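PDB 3DLT: esterase D from Lactobacillus rhamnosus, which probably hydrolyses carboxylic esters, as a serine hydrolase of the alpha/beta-hydrolase fold. Local coordinates for residues V26-Y31 with V95-L100; Q194-D199 with D223-I228. All coordinates share one frame; numbering follows the deposited sequence.

Contacts 1 and 2 approach the same butanoic acid from two parts of an alpha/beta-hydrolase fold, their centres about 17 Å apart. Contact 1 is core: every touching residue is buried, and parallel strands 23-28 and 94-99 are joined by backbone hydrogen bonds and aliphatic side chains. Contact 2 is partly at the surface and has no regular strand or helix; two loops that follow strands 187-192 and 216-221 meet there through charged side chains, a buried histidine and a salt bridge. The two contacts touch where Leu100 CD1 lies 4.2 Å from Val227 CG1. Contact 1 supplies a backbone N-H to the ligand, contact 2 an imidazole.

Contact 1: residues V26-Y31 with V95-L100; sequences VLLHAY and VFVFGL. With BUA (butanoic acid), chain B.
Val26, Leu27 and Leu28 pair in parallel with Val97, Phe98 and Gly99, joining two neighbouring central strands of the alpha/beta-hydrolase sheet, 23-28 and 94-99; the axes of 26-28 and 95-99 approach to 4.6 Å. The second strand runs into the predicted nucleophile Ser101, with Leu100 as N-cap of helix 101-113, so this is the strand end that carries the nucleophile elbow.

Four backbone hydrogen bonds form the ladder: Val26 N to Phe96 O, Phe98 N to Val26 O, Leu28 N to Phe98 O and, past the strand ends, Leu100 N to Leu28 O at 3.2 Å. Two CA-H...O contacts add to it, from Val97 CA to Val26 O and from Leu27 CA to Phe98 O. At Gly99 the chains come so near that Leu28 O lies 3.1 Å from Gly99 CA; a CB there would collide with that oxygen.

Apolar contacts line both faces. Val26, Leu28 and Val97 turn to helix 74-89, and Val97 CG1, placed anti to its own N (chi1 -169°), lies 4.1 Å from Val26 CB and also meets Leu28 CD1. On the other face Leu27 reaches over with one methyl, CD2, to Phe98 CB, while the Phe98 ring meets that of Phe123 almost in parallel.

Beyond the ladder the chain of 26-31 turns to the ligand. His29 ND1 donates to Ala30 O at 2.7 Å, nearly in the plane of its ring, and His29 NE2 accepts from Phe57 N, so both ring nitrogens fix its rotation. Ala30 CB packs 3.8 Å from Leu100 CD1. Tyr31 N and Leu102 N are placed as in the oxyanion hole of this fold; Ser101 N also bonds the ligand. Tyr31 N gives butanoic acid O1 a 2.8 Å bond, 164° at the hydrogen.

Contact 2: residues Q194-D199 with D223-I228; sequences QDELVD and DAKHVI. With BUA (butanoic acid), chain B.
The charge-relay pair of a predicted Ser-His-Asp catalytic triad is set here by two loops: His226 ND1 donates to Asp195 OD2 at 2.7 Å. The acceptor is met on its syn side but tilted out of the carboxylate plane, in a bond of 159° at the hydrogen, with carboxylate and ring planes 71° apart. His226 CG, anti to its own N (chi1 -178°), carries the imidazole from Asp195 to the ligand, where its opposite nitrogen, NE2, bonds butanoic acid O2 at 2.7 Å. Leu197 CD1 lies over one ring face in a CH-pi contact, 4.2 Å from the centroid, and Val198 CG2 meets the edge at CE1.

Asp195 OD1 closes an Asx turn with Leu197 N and is also gripped by Val198 N from above the carboxylate plane; OD2 has a second donor in Gln191. An alanine in place of Asp195 would probably leave His226 ND1 without its acceptor, the ring freer to turn, and both backbone N-H groups without their carboxylate.

Toward the surface, Lys225 folds back, bent at chi2 and chi3, until NZ lies 2.6 Å from both Gln194 O and Glu196 OE2, the latter a salt bridge through the anti lone pair. Gln194 N bonds Ala224 O. The loops follow strands 187-192 and 216-221 and lead to helices 202-209 and 234-247, while His226 and Val198 touch Ser101 at the start of helix 101-113.

Contact 1: residues V26-Y31 with V95-L100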
# COMPACT_ATOMS: atom_id res chain seq x y z
N VAL A 26 4.89 -0.92 9.81
CA VAL A 26 3.64 -1.39 9.25
C VAL A 26 3.70 -1.24 7.74
O VAL A 26 4.06 -0.19 7.22
CB VAL A 26 2.46 -0.56 9.78
CG1 VAL A 26 1.13 -1.05 9.18
CG2 VAL A 26 2.41 -0.63 11.29
N LEU A 27 3.36 -2.32 7.04
CA LEU A 27 3.37 -2.39 5.60
C LEU A 27 1.96 -2.77 5.19
O LEU A 27 1.49 -3.84 5.61
CB LEU A 27 4.32 -3.52 5.17
CG LEU A 27 5.81 -3.30 5.44
CD1 LEU A 27 6.70 -4.51 4.93
CD2 LEU A 27 6.11 -2.05 4.71
N LEU A 28 1.32 -1.91 4.39
CA LEU A 28 -0.07 -2.07 3.94
C LEU A 28 -0.14 -2.39 2.45
O LEU A 28 0.40 -1.67 1.62
CB LEU A 28 -0.86 -0.80 4.21
CG LEU A 28 -0.81 -0.23 5.63
CD1 LEU A 28 -1.56 1.09 5.70
CD2 LEU A 28 -1.33 -1.20 6.66
N HIS A 29 -0.83 -3.47 2.11
CA HIS A 29 -0.63 -4.10 0.82
C HIS A 29 -1.44 -3.45 -0.31
O HIS A 29 -2.11 -2.43 -0.11
CB HIS A 29 -0.83 -5.61 0.91
CG HIS A 29 -2.25 -6.05 1.17
ND1 HIS A 29 -3.28 -5.84 0.28
CD2 HIS A 29 -2.78 -6.76 2.20
CE1 HIS A 29 -4.39 -6.36 0.77
NE2 HIS A 29 -4.11 -6.95 1.92
N ALA A 30 -1.35 -4.05 -1.50
CA ALA A 30 -2.00 -3.50 -2.68
C ALA A 30 -3.49 -3.92 -2.76
O ALA A 30 -3.92 -4.90 -2.14
CB ALA A 30 -1.27 -3.96 -3.92
N TYR A 31 -4.26 -3.15 -3.53
CA TYR A 31 -5.62 -3.52 -3.92
C TYR A 31 -5.53 -4.75 -4.80
O TYR A 31 -4.74 -4.79 -5.76
CB TYR A 31 -6.23 -2.35 -4.69
CG TYR A 31 -7.67 -2.48 -5.09
CD1 TYR A 31 -8.63 -2.86 -4.17
CD2 TYR A 31 -8.07 -2.19 -6.37
CE1 TYR A 31 -9.95 -2.97 -4.54
CE2 TYR A 31 -9.40 -2.27 -6.74
CZ TYR A 31 -10.33 -2.66 -5.83
OH TYR A 31 -11.64 -2.71 -6.23
N VAL A 95 7.82 3.94 15.12
CA VAL A 95 7.04 3.22 14.09
C VAL A 95 6.99 3.99 12.75
O VAL A 95 6.78 5.20 12.72
CB VAL A 95 5.59 2.87 14.61
CG1 VAL A 95 4.67 2.50 13.47
CG2 VAL A 95 5.65 1.75 15.64
N PHE A 96 7.20 3.24 11.66
CA PHE A 96 7.15 3.72 10.29
C PHE A 96 5.96 3.03 9.63
O PHE A 96 5.61 1.94 10.07
CB PHE A 96 8.43 3.34 9.58
CG PHE A 96 9.64 4.11 10.06
CD1 PHE A 96 10.16 5.14 9.30
CD2 PHE A 96 10.24 3.79 11.26
CE1 PHE A 96 11.29 5.84 9.72
CE2 PHE A 96 11.33 4.51 11.73
CZ PHE A 96 11.86 5.53 10.95
N VAL A 97 5.35 3.67 8.63
CA VAL A 97 4.16 3.14 7.93
C VAL A 97 4.25 3.39 6.46
O VAL A 97 4.26 4.54 6.03
CB VAL A 97 2.83 3.77 8.44
CG1 VAL A 97 1.57 2.99 7.88
CG2 VAL A 97 2.79 3.76 9.93
N PHE A 98 4.32 2.31 5.67
CA PHE A 98 4.36 2.39 4.23
C PHE A 98 3.30 1.52 3.61
O PHE A 98 2.79 0.60 4.23
CB PHE A 98 5.69 1.88 3.69
CG PHE A 98 6.88 2.50 4.35
CD1 PHE A 98 7.40 3.68 3.88
CD2 PHE A 98 7.48 1.87 5.42
CE1 PHE A 98 8.51 4.24 4.49
CE2 PHE A 98 8.58 2.41 6.04
CZ PHE A 98 9.10 3.60 5.58
N GLY A 99 3.01 1.79 2.36
CA GLY A 99 2.09 0.95 1.61
C GLY A 99 2.24 1.14 0.13
O GLY A 99 2.93 2.03 -0.33
N LEU A 100 1.60 0.25 -0.63
CA LEU A 100 1.58 0.29 -2.09
C LEU A 100 0.54 1.34 -2.48
O LEU A 100 0.45 2.33 -1.77
CB LEU A 100 1.36 -1.13 -2.64
CG LEU A 100 2.66 -1.91 -2.76
CD1 LEU A 100 2.39 -3.46 -2.87
CD2 LEU A 100 3.49 -1.34 -3.98
C1 BUA B . -3.04 -0.04 -8.28
C2 BUA B . -3.62 -1.14 -7.43
C3 BUA B . -2.53 -1.98 -6.75
C4 BUA B . -2.02 -1.24 -5.52
O1 BUA B . -2.83 -0.96 -4.63
O2 BUA B . -0.82 -0.94 -5.43

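Contact 2: residues Q194-D199 with D223-I228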
# COMPACT_ATOMS: atom_id res chain seq x y z
N GLN A 194 7.46 2.11 -15.20
CA GLN A 194 6.74 1.44 -16.31
C GLN A 194 5.41 0.94 -15.78
O GLN A 194 5.00 -0.18 -16.07
CB GLN A 194 7.56 0.29 -16.91
CG GLN A 194 8.91 0.69 -17.55
CD GLN A 194 8.78 1.57 -18.80
OE1 GLN A 194 7.79 1.47 -19.56
NE2 GLN A 194 9.79 2.42 -19.04
N ASP A 195 4.75 1.81 -15.02
CA ASP A 195 3.51 1.49 -14.31
C ASP A 195 2.31 1.68 -15.22
O ASP A 195 2.06 2.79 -15.68
CB ASP A 195 3.34 2.42 -13.11
CG ASP A 195 2.33 1.91 -12.11
OD1 ASP A 195 1.29 1.35 -12.50
OD2 ASP A 195 2.59 2.09 -10.91
N GLU A 196 1.55 0.62 -15.40
CA GLU A 196 0.39 0.65 -16.25
C GLU A 196 -0.90 0.83 -15.46
O GLU A 196 -1.95 1.12 -16.04
CB GLU A 196 0.32 -0.66 -17.06
CG GLU A 196 1.49 -0.79 -18.04
CD GLU A 196 1.39 -2.05 -18.92
OE1 GLU A 196 0.25 -2.41 -19.31
OE2 GLU A 196 2.43 -2.69 -19.18
N LEU A 197 -0.81 0.70 -14.13
CA LEU A 197 -1.98 0.67 -13.30
C LEU A 197 -2.31 2.03 -12.77
O LEU A 197 -3.47 2.39 -12.74
CB LEU A 197 -1.79 -0.32 -12.14
CG LEU A 197 -1.74 -1.79 -12.56
CD1 LEU A 197 -1.47 -2.68 -11.34
CD2 LEU A 197 -3.03 -2.19 -13.27
N VAL A 198 -1.31 2.78 -12.33
CA VAL A 198 -1.57 4.16 -11.90
C VAL A 198 -0.64 5.10 -12.63
O VAL A 198 0.42 4.69 -13.12
CB VAL A 198 -1.46 4.35 -10.37
CG1 VAL A 198 -2.51 3.49 -9.64
CG2 VAL A 198 -0.05 4.06 -9.86
N ASP A 199 -1.05 6.35 -12.72
CA ASP A 199 -0.32 7.37 -13.44
C ASP A 199 0.85 7.84 -12.57
O ASP A 199 0.66 8.58 -11.61
CB ASP A 199 -1.24 8.55 -13.74
CG ASP A 199 -0.55 9.65 -14.54
OD1 ASP A 199 0.69 9.60 -14.73
OD2 ASP A 199 -1.27 10.56 -14.99
N ASP A 223 12.80 1.07 -14.99
CA ASP A 223 12.34 0.03 -15.89
C ASP A 223 11.40 -0.95 -15.22
O ASP A 223 11.08 -1.98 -15.80
CB ASP A 223 13.55 -0.71 -16.47
CG ASP A 223 14.44 -1.34 -15.38
OD1 ASP A 223 14.32 -0.99 -14.17
OD2 ASP A 223 15.29 -2.19 -15.75
N ALA A 224 10.90 -0.60 -14.03
CA ALA A 224 10.07 -1.49 -13.21
C ALA A 224 8.56 -1.30 -13.43
O ALA A 224 8.08 -0.17 -13.56
CB ALA A 224 10.40 -1.28 -11.72
N LYS A 225 7.83 -2.41 -13.44
CA LYS A 225 6.37 -2.38 -13.46
C LYS A 225 5.85 -1.99 -12.07
O LYS A 225 6.62 -1.73 -11.15
CB LYS A 225 5.75 -3.72 -13.89
CG LYS A 225 6.21 -4.35 -15.21
CD LYS A 225 6.10 -3.45 -16.41
CE LYS A 225 4.66 -3.13 -16.83
NZ LYS A 225 4.65 -2.05 -17.90
N HIS A 226 4.53 -1.96 -11.91
CA HIS A 226 3.89 -1.45 -10.70
C HIS A 226 4.39 -1.97 -9.33
O HIS A 226 4.68 -1.15 -8.44
CB HIS A 226 2.38 -1.67 -10.80
CG HIS A 226 1.62 -1.14 -9.63
ND1 HIS A 226 1.35 0.20 -9.47
CD2 HIS A 226 1.06 -1.76 -8.57
CE1 HIS A 226 0.69 0.38 -8.34
NE2 HIS A 226 0.50 -0.80 -7.78
N VAL A 227 4.47 -3.29 -9.15
CA VAL A 227 4.62 -3.88 -7.79
C VAL A 227 6.08 -3.97 -7.46
O VAL A 227 6.70 -5.04 -7.53
CB VAL A 227 3.92 -5.26 -7.65
CG1 VAL A 227 3.73 -5.66 -6.16
CG2 VAL A 227 2.58 -5.21 -8.31
N ILE A 228 6.63 -2.84 -7.08
CA ILE A 228 8.08 -2.69 -6.94
C ILE A 228 8.63 -3.41 -5.69
O ILE A 228 9.85 -3.59 -5.55
CB ILE A 228 8.54 -1.20 -6.99
CG1 ILE A 228 7.73 -0.29 -6.02
CG2 ILE A 228 8.47 -0.66 -8.44
CD1 ILE A 228 8.46 0.96 -5.69
C1 BUA B . -3.04 -0.04 -8.28
C2 BUA B . -3.62 -1.14 -7.43
C3 BUA B . -2.53 -1.98 -6.75
C4 BUA B . -2.02 -1.24 -5.52
O1 BUA B . -2.83 -0.96 -4.63
O2 BUA B . -0.82 -0.94 -5.43